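Local atomic coordinates of putative rhamnosidase (Streptomyces avermitilis, PDB entry 3W5M), a protein that hydrolyses terminal non-reducing alpha-L-rhamnose residues from plant glycosides such as naringin, rutin and gum arabic, and binds L-rhamnose through a calcium-dependent module. Residues D179-D187 with N220-S230. Sequence-based numbering, arbitrary orientation.
Sequences DNVYAVSVD and NTLAVSASNAS. With CA (calcium ion), chain B.
V184 and V224 meet through their CG2 methyls, 3.6 Å apart, the two side chains crossing at a slant. With chi1 at 52°, V184 sends CG2 opposite its amide nitrogen and against V224 CG2. On the same face V186 and L222 run side by side, with V186 CG2 4.0 Å from L222 CD2. This face, with Y182, packs on strand 171-179 of the second sheet of the CBM67 jelly-roll beta-sandwich. The other face is more polar. There S225 OG touches A183 CB, and S185 OG bonds R269 NH1 and donates to a water, which in turn donates to T221 O. Backbone bonds pair the antiparallel strands. At one end D187 OD1 takes the N-H of T221 nearly straight (2.8 Å, 173°), and OD2 bonds H216. With an alanine at D187, the T221 N-H and H216 would probably lose these acceptors. At the other end N180 N and V181 N both donate to S227 O, a classic beta bulge. Beyond it, OD1 of D179, N180 and N228 binds calcium, with P233 O and three waters. D179 OD2 bonds W292 NE1 and N228 ND2 bonds P153 O, holding both ligand groups. N180 OD1 also accepts from A229 N, which lies above its amide plane. D179 and N180 also bind rhamnose.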
# COMPACT_ATOMS: atom_id res chain seq x y z
N ASP A 179 31.35 -10.82 -14.85
CA ASP A 179 31.14 -12.17 -14.36
C ASP A 179 32.50 -12.62 -13.80
O ASP A 179 33.36 -13.04 -14.58
CB ASP A 179 30.73 -13.04 -15.56
CG ASP A 179 30.39 -14.48 -15.15
OD1 ASP A 179 30.81 -14.89 -14.08
OD2 ASP A 179 29.75 -15.19 -15.94
N ASN A 180 32.76 -12.57 -12.48
CA ASN A 180 31.78 -12.27 -11.43
C ASN A 180 31.91 -10.94 -10.72
O ASN A 180 30.90 -10.36 -10.32
CB ASN A 180 31.81 -13.38 -10.37
CG ASN A 180 31.32 -14.69 -10.93
OD1 ASN A 180 32.11 -15.55 -11.33
ND2 ASN A 180 29.99 -14.81 -11.06
N VAL A 181 33.15 -10.47 -10.54
CA VAL A 181 33.35 -9.19 -9.83
C VAL A 181 34.48 -8.37 -10.44
O VAL A 181 35.31 -8.91 -11.20
CB VAL A 181 33.67 -9.39 -8.32
CG1 VAL A 181 32.49 -9.98 -7.57
CG2 VAL A 181 34.94 -10.22 -8.11
N TYR A 182 34.53 -7.09 -10.09
CA TYR A 182 35.54 -6.18 -10.65
C TYR A 182 35.97 -5.13 -9.62
O TYR A 182 35.26 -4.88 -8.64
CB TYR A 182 35.02 -5.51 -11.92
CG TYR A 182 33.81 -4.65 -11.69
CD1 TYR A 182 33.94 -3.35 -11.20
CD2 TYR A 182 32.52 -5.14 -11.91
CE1 TYR A 182 32.83 -2.56 -10.96
CE2 TYR A 182 31.40 -4.35 -11.68
CZ TYR A 182 31.57 -3.06 -11.20
OH TYR A 182 30.46 -2.28 -10.95
N ALA A 183 37.14 -4.53 -9.84
CA ALA A 183 37.54 -3.30 -9.15
C ALA A 183 38.22 -2.43 -10.21
O ALA A 183 39.20 -2.85 -10.82
CB ALA A 183 38.49 -3.60 -8.00
N VAL A 184 37.67 -1.26 -10.46
CA VAL A 184 38.17 -0.40 -11.53
C VAL A 184 38.71 0.92 -10.96
O VAL A 184 38.15 1.46 -9.98
CB VAL A 184 37.11 -0.19 -12.64
CG1 VAL A 184 35.77 0.27 -12.04
CG2 VAL A 184 37.62 0.77 -13.70
N SER A 185 39.81 1.38 -11.55
CA SER A 185 40.48 2.63 -11.18
C SER A 185 40.77 3.50 -12.39
O SER A 185 40.93 3.00 -13.52
CB SER A 185 41.75 2.34 -10.40
OG SER A 185 42.71 1.65 -11.19
N VAL A 186 40.86 4.81 -12.16
CA VAL A 186 41.38 5.76 -13.12
C VAL A 186 42.59 6.51 -12.54
O VAL A 186 42.52 7.04 -11.43
CB VAL A 186 40.32 6.79 -13.55
CG1 VAL A 186 40.88 7.64 -14.69
CG2 VAL A 186 39.03 6.10 -14.00
N ASP A 187 43.70 6.52 -13.29
CA ASP A 187 45.00 7.10 -12.89
C ASP A 187 45.43 6.70 -11.48
O ASP A 187 46.05 7.49 -10.75
CB ASP A 187 45.02 8.63 -13.07
CG ASP A 187 45.27 9.07 -14.55
OD1 ASP A 187 45.48 8.21 -15.45
OD2 ASP A 187 45.24 10.29 -14.80
N ASN A 220 44.96 8.88 -20.03
CA ASN A 220 44.39 8.48 -18.74
C ASN A 220 44.61 6.97 -18.72
O ASN A 220 44.40 6.32 -19.75
CB ASN A 220 42.87 8.68 -18.71
CG ASN A 220 42.43 10.13 -18.70
OD1 ASN A 220 41.72 10.55 -17.78
ND2 ASN A 220 42.80 10.89 -19.73
N THR A 221 44.98 6.43 -17.56
CA THR A 221 45.20 4.99 -17.42
C THR A 221 44.03 4.37 -16.67
O THR A 221 43.71 4.77 -15.56
CB THR A 221 46.52 4.74 -16.69
OG1 THR A 221 47.59 5.33 -17.45
CG2 THR A 221 46.77 3.24 -16.52
N LEU A 222 43.37 3.41 -17.31
CA LEU A 222 42.27 2.68 -16.69
C LEU A 222 42.85 1.34 -16.31
O LEU A 222 43.69 0.79 -17.05
CB LEU A 222 41.11 2.49 -17.70
CG LEU A 222 40.78 3.76 -18.51
CD1 LEU A 222 39.76 3.49 -19.59
CD2 LEU A 222 40.26 4.84 -17.56
N ALA A 223 42.45 0.82 -15.16
CA ALA A 223 42.93 -0.47 -14.70
C ALA A 223 41.82 -1.21 -14.02
O ALA A 223 41.02 -0.63 -13.27
CB ALA A 223 44.13 -0.29 -13.77
N VAL A 224 41.75 -2.52 -14.25
CA VAL A 224 40.62 -3.28 -13.75
C VAL A 224 41.19 -4.59 -13.26
O VAL A 224 41.99 -5.18 -13.96
CB VAL A 224 39.60 -3.55 -14.89
CG1 VAL A 224 38.56 -4.58 -14.50
CG2 VAL A 224 38.89 -2.27 -15.27
N SER A 225 40.83 -4.99 -12.05
CA SER A 225 40.94 -6.42 -11.65
C SER A 225 39.55 -7.04 -11.78
O SER A 225 38.55 -6.37 -11.57
CB SER A 225 41.49 -6.57 -10.23
OG SER A 225 40.60 -6.00 -9.27
N ALA A 226 39.49 -8.31 -12.17
CA ALA A 226 38.21 -9.00 -12.26
C ALA A 226 38.46 -10.43 -11.82
O ALA A 226 39.52 -11.00 -12.11
CB ALA A 226 37.68 -8.97 -13.69
N SER A 227 37.47 -11.01 -11.13
CA SER A 227 37.62 -12.36 -10.59
C SER A 227 36.47 -13.25 -11.03
O SER A 227 35.31 -12.82 -11.06
CB SER A 227 37.72 -12.33 -9.07
OG SER A 227 38.85 -11.55 -8.68
N ASN A 228 36.80 -14.49 -11.35
CA ASN A 228 35.77 -15.48 -11.67
C ASN A 228 35.59 -16.33 -10.42
O ASN A 228 36.59 -16.81 -9.86
CB ASN A 228 36.23 -16.33 -12.85
CG ASN A 228 35.19 -17.34 -13.33
OD1 ASN A 228 34.00 -17.21 -13.07
ND2 ASN A 228 35.65 -18.35 -14.05
N ALA A 229 34.35 -16.51 -9.98
CA ALA A 229 34.04 -17.12 -8.67
C ALA A 229 34.17 -18.64 -8.63
O ALA A 229 34.40 -19.24 -7.57
CB ALA A 229 32.66 -16.69 -8.21
N SER A 230 34.00 -19.27 -9.78
CA SER A 230 34.12 -20.70 -9.88
C SER A 230 34.44 -21.06 -11.32
O SER A 230 34.28 -20.22 -12.22
CB SER A 230 32.81 -21.37 -9.45
OG SER A 230 31.78 -20.94 -10.31
CA CA B . 31.71 -16.98 -13.49
O HOH W 1 29.46 -17.55 -14.71
O HOH W 2 29.67 -17.70 -12.06
O HOH W 3 44.09 3.40 -12.90
O HOH W 4 31.83 -19.39 -13.34